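Local coordinates for protein Esterase/lipase (Uncultured bacterium, PDB 3DNM) that probably hydrolyses carboxylic ester bonds, as an alpha/beta hydrolase of the hormone-sensitive lipase kind, at residues A[65-70]-A[113-118]; A[83-88]-A[109-114]; A[270-275]-A[285-290]. All blocks are in the same frame, centred on the assembly; numbering follows the deposited sequence.

Interaction 1: residues A[65-70]-A[113-118]. With SO4 (sulfate ion), chain F.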
ATOM      1  N   ARG A  65       1.839 -18.966  -3.503  1.00 63.06           N
ATOM      2  CA  ARG A  65       1.899 -20.053  -2.539  1.00 64.48           C
ATOM      3  C   ARG A  65       1.227 -19.591  -1.251  1.00 63.25           C
ATOM      4  O   ARG A  65       0.951 -20.393  -0.356  1.00 64.15           O
ATOM      5  CB  ARG A  65       3.364 -20.429  -2.263  1.00 67.71           C
ATOM      6  CG  ARG A  65       3.560 -21.486  -1.172  1.00 72.49           C
ATOM      7  CD  ARG A  65       2.944 -22.834  -1.565  1.00 76.29           C
ATOM      8  NE  ARG A  65       3.805 -23.617  -2.456  1.00 78.62           N
ATOM      9  CZ  ARG A  65       3.449 -24.770  -3.016  1.00 78.53           C
ATOM     10  NH1 ARG A  65       2.246 -25.281  -2.787  1.00 78.63           N
ATOM     11  NH2 ARG A  65       4.302 -25.420  -3.794  1.00 79.55           N
ATOM     12  N   PHE A  66       0.969 -18.289  -1.163  1.00 61.06           N
ATOM     13  CA  PHE A  66       0.333 -17.725   0.022  1.00 57.83           C
ATOM     14  C   PHE A  66      -1.174 -17.934  -0.007  1.00 54.64           C
ATOM     15  O   PHE A  66      -1.788 -17.993  -1.074  1.00 55.54           O
ATOM     16  CB  PHE A  66       0.669 -16.233   0.160  1.00 58.43           C
ATOM     17  CG  PHE A  66       2.111 -15.959   0.537  1.00 58.87           C
ATOM     18  CD1 PHE A  66       2.543 -14.661   0.781  1.00 58.86           C
ATOM     19  CD2 PHE A  66       3.035 -16.998   0.647  1.00 59.32           C
ATOM     20  CE1 PHE A  66       3.869 -14.402   1.129  1.00 59.24           C
ATOM     21  CE2 PHE A  66       4.363 -16.746   0.995  1.00 59.24           C
ATOM     22  CZ  PHE A  66       4.778 -15.446   1.236  1.00 58.83           C
ATOM     23  N   PRO A  67      -1.788 -18.057   1.178  1.00 51.53           N
ATOM     24  CA  PRO A  67      -3.220 -18.273   1.396  1.00 48.57           C
ATOM     25  C   PRO A  67      -4.162 -17.087   1.170  1.00 45.71           C
ATOM     26  O   PRO A  67      -3.916 -15.983   1.647  1.00 45.46           O
ATOM     27  CB  PRO A  67      -3.260 -18.762   2.834  1.00 49.60           C
ATOM     28  CG  PRO A  67      -2.170 -17.950   3.467  1.00 49.93           C
ATOM     29  CD  PRO A  67      -1.060 -18.090   2.460  1.00 50.91           C
ATOM     30  N   ARG A  68      -5.252 -17.342   0.451  1.00 42.61           N
ATOM     31  CA  ARG A  68      -6.257 -16.328   0.167  1.00 40.42           C
ATOM     32  C   ARG A  68      -7.455 -16.555   1.078  1.00 39.64           C
ATOM     33  O   ARG A  68      -7.905 -17.683   1.237  1.00 41.12           O
ATOM     34  CB  ARG A  68      -6.680 -16.425  -1.291  1.00 38.52           C
ATOM     35  CG  ARG A  68      -5.529 -16.189  -2.233  1.00 39.01           C
ATOM     36  CD  ARG A  68      -5.883 -16.462  -3.674  1.00 38.91           C
ATOM     37  NE  ARG A  68      -4.770 -16.112  -4.550  1.00 39.38           N
ATOM     38  CZ  ARG A  68      -4.609 -16.575  -5.786  1.00 40.10           C
ATOM     39  NH1 ARG A  68      -5.492 -17.421  -6.306  1.00 39.40           N
ATOM     40  NH2 ARG A  68      -3.561 -16.185  -6.504  1.00 39.63           N
ATOM     41  N   ALA A  69      -7.971 -15.491   1.685  1.00 38.68           N
ATOM     42  CA  ALA A  69      -9.113 -15.627   2.579  1.00 37.20           C
ATOM     43  C   ALA A  69     -10.166 -16.493   1.913  1.00 36.45           C
ATOM     44  O   ALA A  69     -10.341 -16.451   0.698  1.00 36.24           O
ATOM     45  CB  ALA A  69      -9.695 -14.258   2.926  1.00 36.91           C
ATOM     46  N   GLU A  70     -10.855 -17.291   2.717  1.00 36.17           N
ATOM     47  CA  GLU A  70     -11.879 -18.175   2.202  1.00 35.94           C
ATOM     48  C   GLU A  70     -13.187 -17.430   2.006  1.00 34.63           C
ATOM     49  O   GLU A  70     -13.555 -16.589   2.824  1.00 34.33           O
ATOM     50  CB  GLU A  70     -12.095 -19.331   3.171  1.00 39.27           C
ATOM     51  CG  GLU A  70     -13.142 -20.332   2.720  1.00 44.69           C
ATOM     52  CD  GLU A  70     -13.391 -21.410   3.760  1.00 48.39           C
ATOM     53  OE1 GLU A  70     -14.159 -22.360   3.471  1.00 48.93           O
ATOM     54  OE2 GLU A  70     -12.817 -21.306   4.869  1.00 49.55           O
ATOM     55  N   HIS A 113      -1.010  -9.512  -4.242  1.00 26.24           N
ATOM     56  CA  HIS A 113      -1.528  -9.092  -2.941  1.00 26.95           C
ATOM     57  C   HIS A 113      -2.862  -9.666  -2.449  1.00 26.48           C
ATOM     58  O   HIS A 113      -3.387  -9.236  -1.417  1.00 25.08           O
ATOM     59  CB  HIS A 113      -1.565  -7.563  -2.878  1.00 28.21           C
ATOM     60  CG  HIS A 113      -0.206  -6.935  -2.881  1.00 28.65           C
ATOM     61  ND1 HIS A 113       0.185  -5.998  -1.948  1.00 30.27           N
ATOM     62  CD2 HIS A 113       0.866  -7.140  -3.681  1.00 28.16           C
ATOM     63  CE1 HIS A 113       1.440  -5.657  -2.171  1.00 29.79           C
ATOM     64  NE2 HIS A 113       1.876  -6.335  -3.216  1.00 29.85           N
ATOM     65  N   LEU A 114      -3.396 -10.642  -3.177  1.00 26.62           N
ATOM     66  CA  LEU A 114      -4.640 -11.298  -2.787  1.00 26.73           C
ATOM     67  C   LEU A 114      -4.538 -11.695  -1.328  1.00 25.70           C
ATOM     68  O   LEU A 114      -5.486 -11.550  -0.560  1.00 25.88           O
ATOM     69  CB  LEU A 114      -4.863 -12.550  -3.632  1.00 26.60           C
ATOM     70  CG  LEU A 114      -5.243 -12.244  -5.079  1.00 27.07           C
ATOM     71  CD1 LEU A 114      -5.258 -13.522  -5.893  1.00 26.67           C
ATOM     72  CD2 LEU A 114      -6.601 -11.547  -5.106  1.00 26.08           C
ATOM     73  N   VAL A 115      -3.365 -12.194  -0.967  1.00 24.39           N
ATOM     74  CA  VAL A 115      -3.066 -12.626   0.390  1.00 24.24           C
ATOM     75  C   VAL A 115      -3.565 -11.615   1.413  1.00 23.59           C
ATOM     76  O   VAL A 115      -4.242 -11.960   2.381  1.00 23.34           O
ATOM     77  CB  VAL A 115      -1.548 -12.764   0.577  1.00 25.30           C
ATOM     78  CG1 VAL A 115      -1.243 -13.774   1.669  1.00 22.55           C
ATOM     79  CG2 VAL A 115      -0.896 -13.135  -0.762  1.00 26.42           C
ATOM     80  N   LEU A 116      -3.216 -10.357   1.187  1.00 22.55           N
ATOM     81  CA  LEU A 116      -3.599  -9.291   2.090  1.00 20.21           C
ATOM     82  C   LEU A 116      -4.990  -8.753   1.838  1.00 20.21           C
ATOM     83  O   LEU A 116      -5.791  -8.651   2.757  1.00 20.48           O
ATOM     84  CB  LEU A 116      -2.598  -8.143   1.986  1.00 19.02           C
ATOM     85  CG  LEU A 116      -3.022  -6.837   2.648  1.00 17.14           C
ATOM     86  CD1 LEU A 116      -3.173  -7.051   4.127  1.00 19.67           C
ATOM     87  CD2 LEU A 116      -1.993  -5.777   2.388  1.00 19.38           C
ATOM     88  N   THR A 117      -5.276  -8.401   0.591  1.00 20.04           N
ATOM     89  CA  THR A 117      -6.567  -7.825   0.256  1.00 19.04           C
ATOM     90  C   THR A 117      -7.744  -8.739   0.502  1.00 19.71           C
ATOM     91  O   THR A 117      -8.788  -8.269   0.956  1.00 18.49           O
ATOM     92  CB  THR A 117      -6.611  -7.349  -1.198  1.00 19.15           C
ATOM     93  OG1 THR A 117      -6.273  -8.434  -2.069  1.00 19.13           O
ATOM     94  CG2 THR A 117      -5.642  -6.209  -1.403  1.00 18.35           C
ATOM     95  N   THR A 118      -7.592 -10.033   0.208  1.00 20.16           N
ATOM     96  CA  THR A 118      -8.698 -10.969   0.420  1.00 21.30           C
ATOM     97  C   THR A 118      -9.093 -10.907   1.876  1.00 20.63           C
ATOM     98  O   THR A 118     -10.272 -10.912   2.212  1.00 20.36           O
ATOM     99  CB  THR A 118      -8.320 -12.417   0.070  1.00 22.55           C
ATOM    100  OG1 THR A 118      -7.203 -12.829   0.861  1.00 25.97           O
ATOM    101  CG2 THR A 118      -7.962 -12.531  -1.398  1.00 24.08           C
TER
HETATM  102  S   SO4 F 323      -9.406 -17.477   6.250  1.00 61.73           S
HETATM  103  O1  SO4 F 323      -8.487 -17.199   7.375  1.00 62.87           O
HETATM  104  O2  SO4 F 323     -10.459 -16.438   6.209  1.00 61.77           O
HETATM  105  O3  SO4 F 323      -8.651 -17.480   4.981  1.00 63.22           O
HETATM  106  O4  SO4 F 323     -10.021 -18.804   6.428  1.00 63.35           O
HETATM  107  O   HOH W   1      -4.768 -14.417   3.378  1.00 18.84           O

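Interaction 2: residues A[83-88]-A[109-114]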
ATOM      1  N   PRO A  83      -7.612  -2.153 -15.236  1.00 41.02           N
ATOM      2  CA  PRO A  83      -7.842  -3.512 -14.737  1.00 40.21           C
ATOM      3  C   PRO A  83      -7.890  -3.576 -13.218  1.00 38.44           C
ATOM      4  O   PRO A  83      -7.178  -2.839 -12.546  1.00 39.11           O
ATOM      5  CB  PRO A  83      -6.649  -4.284 -15.292  1.00 39.80           C
ATOM      6  CG  PRO A  83      -6.343  -3.571 -16.553  1.00 40.55           C
ATOM      7  CD  PRO A  83      -6.457  -2.124 -16.147  1.00 41.04           C
ATOM      8  N   CYS A  84      -8.720  -4.462 -12.678  1.00 35.99           N
ATOM      9  CA  CYS A  84      -8.813  -4.604 -11.235  1.00 36.33           C
ATOM     10  C   CYS A  84      -9.494  -5.898 -10.838  1.00 36.37           C
ATOM     11  O   CYS A  84     -10.396  -6.374 -11.525  1.00 36.61           O
ATOM     12  CB  CYS A  84      -9.603  -3.451 -10.637  1.00 37.87           C
ATOM     13  SG  CYS A  84     -11.377  -3.635 -10.848  1.00 42.60           S
ATOM     14  N   ILE A  85      -9.057  -6.471  -9.723  1.00 35.95           N
ATOM     15  CA  ILE A  85      -9.665  -7.692  -9.229  1.00 35.34           C
ATOM     16  C   ILE A  85     -10.555  -7.280  -8.068  1.00 37.57           C
ATOM     17  O   ILE A  85     -10.073  -6.958  -6.974  1.00 37.62           O
ATOM     18  CB  ILE A  85      -8.625  -8.701  -8.727  1.00 32.53           C
ATOM     19  CG1 ILE A  85      -7.664  -9.052  -9.857  1.00 30.60           C
ATOM     20  CG2 ILE A  85      -9.333  -9.949  -8.210  1.00 30.97           C
ATOM     21  CD1 ILE A  85      -6.610 -10.055  -9.478  1.00 29.05           C
ATOM     22  N   ARG A  86     -11.858  -7.258  -8.327  1.00 38.42           N
ATOM     23  CA  ARG A  86     -12.826  -6.889  -7.311  1.00 39.24           C
ATOM     24  C   ARG A  86     -12.836  -8.082  -6.370  1.00 39.04           C
ATOM     25  O   ARG A  86     -12.489  -9.187  -6.778  1.00 40.22           O
ATOM     26  CB  ARG A  86     -14.192  -6.678  -7.963  1.00 40.39           C
ATOM     27  CG  ARG A  86     -15.181  -5.883  -7.137  1.00 42.92           C
ATOM     28  CD  ARG A  86     -16.494  -5.686  -7.896  1.00 44.39           C
ATOM     29  NE  ARG A  86     -17.211  -6.942  -8.112  1.00 46.55           N
ATOM     30  CZ  ARG A  86     -17.661  -7.360  -9.294  1.00 47.76           C
ATOM     31  NH1 ARG A  86     -17.474  -6.629 -10.386  1.00 46.95           N
ATOM     32  NH2 ARG A  86     -18.306  -8.514  -9.382  1.00 49.85           N
ATOM     33  N   GLN A  87     -13.200  -7.870  -5.112  1.00 38.98           N
ATOM     34  CA  GLN A  87     -13.219  -8.965  -4.150  1.00 39.11           C
ATOM     35  C   GLN A  87     -14.279  -8.697  -3.106  1.00 40.00           C
ATOM     36  O   GLN A  87     -14.395  -7.581  -2.614  1.00 40.58           O
ATOM     37  CB  GLN A  87     -11.862  -9.093  -3.449  1.00 38.24           C
ATOM     38  CG  GLN A  87     -10.658  -8.951  -4.369  1.00 38.75           C
ATOM     39  CD  GLN A  87      -9.342  -8.979  -3.620  1.00 38.19           C
ATOM     40  OE1 GLN A  87      -8.317  -8.527  -4.129  1.00 38.19           O
ATOM     41  NE2 GLN A  87      -9.361  -9.518  -2.410  1.00 39.09           N
ATOM     42  N   ALA A  88     -15.044  -9.722  -2.760  1.00 41.35           N
ATOM     43  CA  ALA A  88     -16.085  -9.571  -1.760  1.00 44.21           C
ATOM     44  C   ALA A  88     -16.634 -10.920  -1.348  1.00 46.36           C
ATOM     45  O   ALA A  88     -16.543 -11.896  -2.091  1.00 47.47           O
ATOM     46  CB  ALA A  88     -17.207  -8.705  -2.305  1.00 44.49           C
ATOM     47  N   SER A 109       1.056  -6.541  -8.301  1.00 29.46           N
ATOM     48  CA  SER A 109      -0.193  -6.633  -9.050  1.00 29.05           C
ATOM     49  C   SER A 109      -1.328  -6.996  -8.099  1.00 28.73           C
ATOM     50  O   SER A 109      -1.087  -7.427  -6.971  1.00 26.13           O
ATOM     51  CB  SER A 109      -0.075  -7.706 -10.135  1.00 29.85           C
ATOM     52  OG  SER A 109       0.179  -8.980  -9.563  1.00 28.57           O
ATOM     53  N   PRO A 110      -2.586  -6.810  -8.535  1.00 29.67           N
ATOM     54  CA  PRO A 110      -3.681  -7.166  -7.628  1.00 29.29           C
ATOM     55  C   PRO A 110      -3.476  -8.613  -7.174  1.00 29.92           C
ATOM     56  O   PRO A 110      -3.685  -8.948  -6.006  1.00 30.30           O
ATOM     57  CB  PRO A 110      -4.919  -6.983  -8.506  1.00 27.74           C
ATOM     58  CG  PRO A 110      -4.526  -5.836  -9.397  1.00 26.65           C
ATOM     59  CD  PRO A 110      -3.101  -6.203  -9.779  1.00 28.55           C
ATOM     60  N   SER A 111      -3.043  -9.455  -8.110  1.00 30.32           N
ATOM     61  CA  SER A 111      -2.782 -10.865  -7.834  1.00 31.31           C
ATOM     62  C   SER A 111      -1.877 -10.999  -6.620  1.00 31.02           C
ATOM     63  O   SER A 111      -2.339 -11.325  -5.537  1.00 33.20           O
ATOM     64  CB  SER A 111      -2.100 -11.541  -9.032  1.00 32.53           C
ATOM     65  OG  SER A 111      -2.884 -11.429 -10.210  1.00 35.78           O
ATOM     66  N   THR A 112      -0.589 -10.737  -6.811  1.00 29.18           N
ATOM     67  CA  THR A 112       0.393 -10.840  -5.737  1.00 27.61           C
ATOM     68  C   THR A 112      -0.125 -10.501  -4.343  1.00 26.87           C
ATOM     69  O   THR A 112       0.265 -11.146  -3.372  1.00 27.09           O
ATOM     70  CB  THR A 112       1.626  -9.943  -6.009  1.00 27.50           C
ATOM     71  OG1 THR A 112       1.194  -8.603  -6.271  1.00 29.27           O
ATOM     72  CG2 THR A 112       2.418 -10.456  -7.197  1.00 26.63           C
ATOM     73  N   HIS A 113      -1.010  -9.512  -4.242  1.00 26.24           N
ATOM     74  CA  HIS A 113      -1.528  -9.092  -2.941  1.00 26.95           C
ATOM     75  C   HIS A 113      -2.862  -9.666  -2.449  1.00 26.48           C
ATOM     76  O   HIS A 113      -3.387  -9.236  -1.417  1.00 25.08           O
ATOM     77  CB  HIS A 113      -1.565  -7.563  -2.878  1.00 28.21           C
ATOM     78  CG  HIS A 113      -0.206  -6.935  -2.881  1.00 28.65           C
ATOM     79  ND1 HIS A 113       0.185  -5.998  -1.948  1.00 30.27           N
ATOM     80  CD2 HIS A 113       0.866  -7.140  -3.681  1.00 28.16           C
ATOM     81  CE1 HIS A 113       1.440  -5.657  -2.171  1.00 29.79           C
ATOM     82  NE2 HIS A 113       1.876  -6.335  -3.216  1.00 29.85           N
ATOM     83  N   LEU A 114      -3.396 -10.642  -3.177  1.00 26.62           N
ATOM     84  CA  LEU A 114      -4.640 -11.298  -2.787  1.00 26.73           C
ATOM     85  C   LEU A 114      -4.538 -11.695  -1.328  1.00 25.70           C
ATOM     86  O   LEU A 114      -5.486 -11.550  -0.560  1.00 25.88           O
ATOM     87  CB  LEU A 114      -4.863 -12.550  -3.632  1.00 26.60           C
ATOM     88  CG  LEU A 114      -5.243 -12.244  -5.079  1.00 27.07           C
ATOM     89  CD1 LEU A 114      -5.258 -13.522  -5.893  1.00 26.67           C
ATOM     90  CD2 LEU A 114      -6.601 -11.547  -5.106  1.00 26.08           C
TER
HETATM   91  O   HOH W   2      -5.398  -7.465  -4.455  1.00 12.04           O

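Interaction 3: residues A[270-275]-A[285-290]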
ATOM      1  N   ASP A 270       9.124   7.583   6.869  1.00 17.24           N
ATOM      2  CA  ASP A 270       8.107   8.078   5.921  1.00 19.17           C
ATOM      3  C   ASP A 270       6.780   8.131   6.662  1.00 19.20           C
ATOM      4  O   ASP A 270       6.004   9.079   6.541  1.00 17.54           O
ATOM      5  CB  ASP A 270       7.931   7.145   4.715  1.00 20.25           C
ATOM      6  CG  ASP A 270       8.880   7.464   3.570  1.00 23.77           C
ATOM      7  OD1 ASP A 270       8.480   7.247   2.397  1.00 22.79           O
ATOM      8  OD2 ASP A 270      10.021   7.912   3.847  1.00 25.78           O
ATOM      9  N   SER A 271       6.551   7.083   7.441  1.00 19.74           N
ATOM     10  CA  SER A 271       5.339   6.922   8.212  1.00 19.85           C
ATOM     11  C   SER A 271       5.223   7.965   9.305  1.00 19.59           C
ATOM     12  O   SER A 271       4.130   8.448   9.601  1.00 19.08           O
ATOM     13  CB  SER A 271       5.316   5.512   8.796  1.00 20.93           C
ATOM     14  OG  SER A 271       5.419   4.562   7.745  1.00 25.76           O
ATOM     15  N   THR A 272       6.351   8.320   9.901  1.00 18.62           N
ATOM     16  CA  THR A 272       6.345   9.313  10.953  1.00 19.06           C
ATOM     17  C   THR A 272       6.329  10.723  10.368  1.00 19.89           C
ATOM     18  O   THR A 272       5.604  11.602  10.841  1.00 20.28           O
ATOM     19  CB  THR A 272       7.564   9.143  11.859  1.00 19.38           C
ATOM     20  OG1 THR A 272       8.759   9.252  11.082  1.00 21.15           O
ATOM     21  CG2 THR A 272       7.535   7.788  12.515  1.00 17.51           C
ATOM     22  N   THR A 273       7.114  10.941   9.321  1.00 21.13           N
ATOM     23  CA  THR A 273       7.177  12.262   8.697  1.00 21.45           C
ATOM     24  C   THR A 273       5.879  12.642   7.988  1.00 20.73           C
ATOM     25  O   THR A 273       5.485  13.806   8.007  1.00 21.29           O
ATOM     26  CB  THR A 273       8.381  12.364   7.715  1.00 20.68           C
ATOM     27  OG1 THR A 273       9.601  12.194   8.454  1.00 22.47           O
ATOM     28  CG2 THR A 273       8.418  13.723   7.035  1.00 16.78           C
ATOM     29  N   LEU A 274       5.209  11.671   7.376  1.00 19.90           N
ATOM     30  CA  LEU A 274       3.958  11.960   6.693  1.00 20.35           C
ATOM     31  C   LEU A 274       2.882  12.203   7.742  1.00 21.75           C
ATOM     32  O   LEU A 274       1.916  12.930   7.503  1.00 23.66           O
ATOM     33  CB  LEU A 274       3.570  10.793   5.782  1.00 22.25           C
ATOM     34  CG  LEU A 274       2.467  10.911   4.707  1.00 22.75           C
ATOM     35  CD1 LEU A 274       1.239  10.130   5.154  1.00 22.81           C
ATOM     36  CD2 LEU A 274       2.131  12.365   4.412  1.00 20.98           C
ATOM     37  N   ALA A 275       3.057  11.610   8.916  1.00 21.80           N
ATOM     38  CA  ALA A 275       2.094  11.785   9.997  1.00 21.45           C
ATOM     39  C   ALA A 275       2.272  13.176  10.578  1.00 22.12           C
ATOM     40  O   ALA A 275       1.300  13.834  10.956  1.00 23.21           O
ATOM     41  CB  ALA A 275       2.312  10.735  11.079  1.00 19.25           C
ATOM     42  N   VAL A 285      -4.767  11.949  12.053  1.00 13.95           N
ATOM     43  CA  VAL A 285      -3.869  10.840  11.750  1.00 15.77           C
ATOM     44  C   VAL A 285      -3.686   9.889  12.920  1.00 16.78           C
ATOM     45  O   VAL A 285      -3.577  10.322  14.074  1.00 18.46           O
ATOM     46  CB  VAL A 285      -2.452  11.347  11.340  1.00 15.62           C
ATOM     47  CG1 VAL A 285      -1.589  10.172  10.939  1.00 15.58           C
ATOM     48  CG2 VAL A 285      -2.541  12.356  10.196  1.00 13.56           C
ATOM     49  N   GLU A 286      -3.651   8.594  12.624  1.00 16.49           N
ATOM     50  CA  GLU A 286      -3.428   7.586  13.655  1.00 17.93           C
ATOM     51  C   GLU A 286      -2.304   6.687  13.169  1.00 16.36           C
ATOM     52  O   GLU A 286      -2.397   6.059  12.116  1.00 17.71           O
ATOM     53  CB  GLU A 286      -4.717   6.797  13.940  1.00 20.93           C
ATOM     54  CG  GLU A 286      -5.692   7.595  14.798  1.00 25.55           C
ATOM     55  CD  GLU A 286      -7.133   7.127  14.713  1.00 29.10           C
ATOM     56  OE1 GLU A 286      -7.743   7.252  13.623  1.00 30.51           O
ATOM     57  OE2 GLU A 286      -7.657   6.647  15.745  1.00 30.70           O
ATOM     58  N   LEU A 287      -1.224   6.661  13.937  1.00 15.18           N
ATOM     59  CA  LEU A 287      -0.038   5.890  13.584  1.00 14.28           C
ATOM     60  C   LEU A 287       0.217   4.796  14.591  1.00 13.02           C
ATOM     61  O   LEU A 287       0.108   5.010  15.789  1.00 14.51           O
ATOM     62  CB  LEU A 287       1.196   6.805  13.567  1.00 12.88           C
ATOM     63  CG  LEU A 287       2.372   6.641  12.590  1.00 12.78           C
ATOM     64  CD1 LEU A 287       3.566   7.335  13.212  1.00  8.78           C
ATOM     65  CD2 LEU A 287       2.714   5.192  12.304  1.00 12.30           C
ATOM     66  N   LYS A 288       0.553   3.613  14.109  1.00 13.07           N
ATOM     67  CA  LYS A 288       0.882   2.536  15.021  1.00 13.30           C
ATOM     68  C   LYS A 288       2.159   1.907  14.494  1.00 12.64           C
ATOM     69  O   LYS A 288       2.233   1.521  13.322  1.00 12.12           O
ATOM     70  CB  LYS A 288      -0.233   1.488  15.094  1.00 11.23           C
ATOM     71  CG  LYS A 288      -0.184   0.712  16.391  1.00 10.69           C
ATOM     72  CD  LYS A 288      -1.102  -0.484  16.380  1.00 15.36           C
ATOM     73  CE  LYS A 288      -1.279  -1.047  17.781  1.00 15.38           C
ATOM     74  NZ  LYS A 288      -1.984  -2.336  17.728  1.00 17.58           N
ATOM     75  N   ILE A 289       3.166   1.825  15.358  1.00 10.86           N
ATOM     76  CA  ILE A 289       4.449   1.254  14.980  1.00 10.94           C
ATOM     77  C   ILE A 289       4.582  -0.098  15.678  1.00 12.12           C
ATOM     78  O   ILE A 289       4.687  -0.175  16.903  1.00 13.27           O
ATOM     79  CB  ILE A 289       5.563   2.241  15.369  1.00  9.86           C
ATOM     80  CG1 ILE A 289       5.310   3.569  14.645  1.00 10.01           C
ATOM     81  CG2 ILE A 289       6.919   1.704  14.988  1.00  8.31           C
ATOM     82  CD1 ILE A 289       6.046   4.735  15.224  1.00 11.50           C
ATOM     83  N   TRP A 290       4.567  -1.169  14.887  1.00 13.29           N
ATOM     84  CA  TRP A 290       4.609  -2.527  15.427  1.00 13.99           C
ATOM     85  C   TRP A 290       5.994  -3.104  15.631  1.00 14.65           C
ATOM     86  O   TRP A 290       6.738  -3.317  14.677  1.00 17.33           O
ATOM     87  CB  TRP A 290       3.801  -3.470  14.526  1.00 13.32           C
ATOM     88  CG  TRP A 290       2.379  -3.028  14.279  1.00 13.18           C
ATOM     89  CD1 TRP A 290       1.973  -1.937  13.571  1.00 13.30           C
ATOM     90  CD2 TRP A 290       1.184  -3.669  14.746  1.00 14.52           C
ATOM     91  NE1 TRP A 290       0.603  -1.853  13.567  1.00 15.27           N
ATOM     92  CE2 TRP A 290       0.091  -2.904  14.282  1.00 15.39           C
ATOM     93  CE3 TRP A 290       0.931  -4.814  15.516  1.00 13.25           C
ATOM     94  CZ2 TRP A 290      -1.233  -3.246  14.559  1.00 15.37           C
ATOM     95  CZ3 TRP A 290      -0.377  -5.150  15.792  1.00 13.83           C
ATOM     96  CH2 TRP A 290      -1.447  -4.368  15.314  1.00 15.96           C
TER

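Interaction 1: residues A[65-70]-A[113-118]
Ala69 and Thr118 are joined by the one direct hydrogen bond between loop 65-70 and the first turn of helix 114-122. Ala69 N donates to Thr118 OG1 at 2.9 Å and nearly straight (164°), while the Ala69 methyl lies against the same hydroxyl. With chi1 at 58°, OG1 sits between the backbone N and the carbonyl carbon of Thr118 and is turned outward to the loop. Replacing Thr118 by valine would probably leave Ala69 N without this acceptor and let the loop drift from the helix. On one side of this bond, the Val115 methyls rest on Phe66, Val115 CG1 lying 3.5 Å from Phe66 CB and meeting the ring obliquely. The loop leads from helix 52-62 to the outer strand 73-79 of the alpha/beta hydrolase sheet, so the contact lays an N-terminal connection over the helix that follows strand 96-100. Arg68, extended from CG to NE, passes across Leu114, whose CD1 packs over one face of the guanidinium. Between the backbones, a water approaches both Pro67 O and Val115 O, the latter at 2.7 Å. Farther out, a sulfate, probably from the crystallisation liquor, accepts a weak bond from Glu70 N and a second bond from Lys122, which also holds Glu70 O.

Interaction 2: residues A[83-88]-A[109-114]
Ile85 and Pro110 mark the closest backbone approach, their CA atoms 6.2 Å apart, where the extended strand 83-88 passes a compact turn. Residues Ser111 to Leu114 form a type I beta turn closed by Leu114 N to Ser111 O at 2.7 Å, and His113 is the N-cap residue of the helix that follows. Thr112 OG1 folds back on the chain to donate to Ser109 O at 2.7 Å, from a position tilted 19° out of the carbonyl plane. From the strand, Ile85 reaches across with its CG1 branch: chi1 of -59° sets CG1 anti to the carbonyl carbon, and CD1 then lies 3.6 Å from Pro110 CB and next to the start of Ser111. The strand runs antiparallel to both its neighbours, 73-79 and 127-131, in the mixed alpha/beta hydrolase sheet, and the turn belongs to the beta-alpha-beta crossover from strand 96-100 through helix 114-122 to strand 127-131. Two residues along, on the same side of the strand, Gln87 stretches its amide past Leu114, Gln87 OE1 being 3.6 Å from Leu114 CD2. That oxygen is also hydrogen-bonded to Thr117 OG1 of the helix, and accepts from a water at 3.1 Å, which also donates to Pro110 O at 2.7 Å.

Interaction 3: residues A[270-275]-A[285-290]
Ala275 and Val285 form the close end of this contact, where helix 268-280 lies against the edge strand 285-290. Ala275 CB meets Val285 CG1 at 3.9 Å; with chi1 at -176°, that methyl stands anti to the backbone N and reaches the helix. Farther along the strand, Leu287 lays its CD1 against Ser271, Thr272 and Ala275. Leu287 CD1 lies 3.8 Å from Ser271 O and also touches Thr272 CG2 and Ala275 CB, so one methyl meets three residues of one helical face. The packing thins toward the solvent side, where exposed Ile289 offers just the end of its chain, Ile289 CD1 being 4.3 Å from Thr272 CG2. The contact is apolar throughout apart from the Ser271 carbonyl. Val285, Leu287 and Ile289 alternate with Glu286 and Lys288, which lie on the other side of the sheet; there Glu286 is hydrogen-bonded to Trp317 and Lys288 forms a salt bridge with Glu313, both partners on helix 305-321. The axes of the two segments approach to 9.4 Å and run nearly antiparallel, at 160°. Strand 257-262, helix 268-280 and strand 285-290 thus make a beta-alpha-beta crossover at the edge of the alpha/beta hydrolase sheet, with the Ser271 side chain near, but not touching, a probable Ser-His-Glu triad.

Overall arrangement
Interactions 1 and 2 act on the same piece of chain, sharing His113 and Leu114, with centres about 9 Å apart. Loop 65-70 packs on the first turn of helix 114-122, strand 83-88 on the turn leading into it, and a probable hydrogen bond between Thr117 and Gln87 ties one contact to the other. Interaction 2 is buried and uses apolar groups with a water bridge, whereas the partly buried interaction 1 adds a direct hydrogen bond and, at its outer end, a sulfate. Interaction 3 is a surface contact about 26 Å from interaction 2 between centres, across the chain's centre. Both reach the same sheet, but interaction 3 relies mainly on methyl and methylene groups, with no water bridge among its contacts.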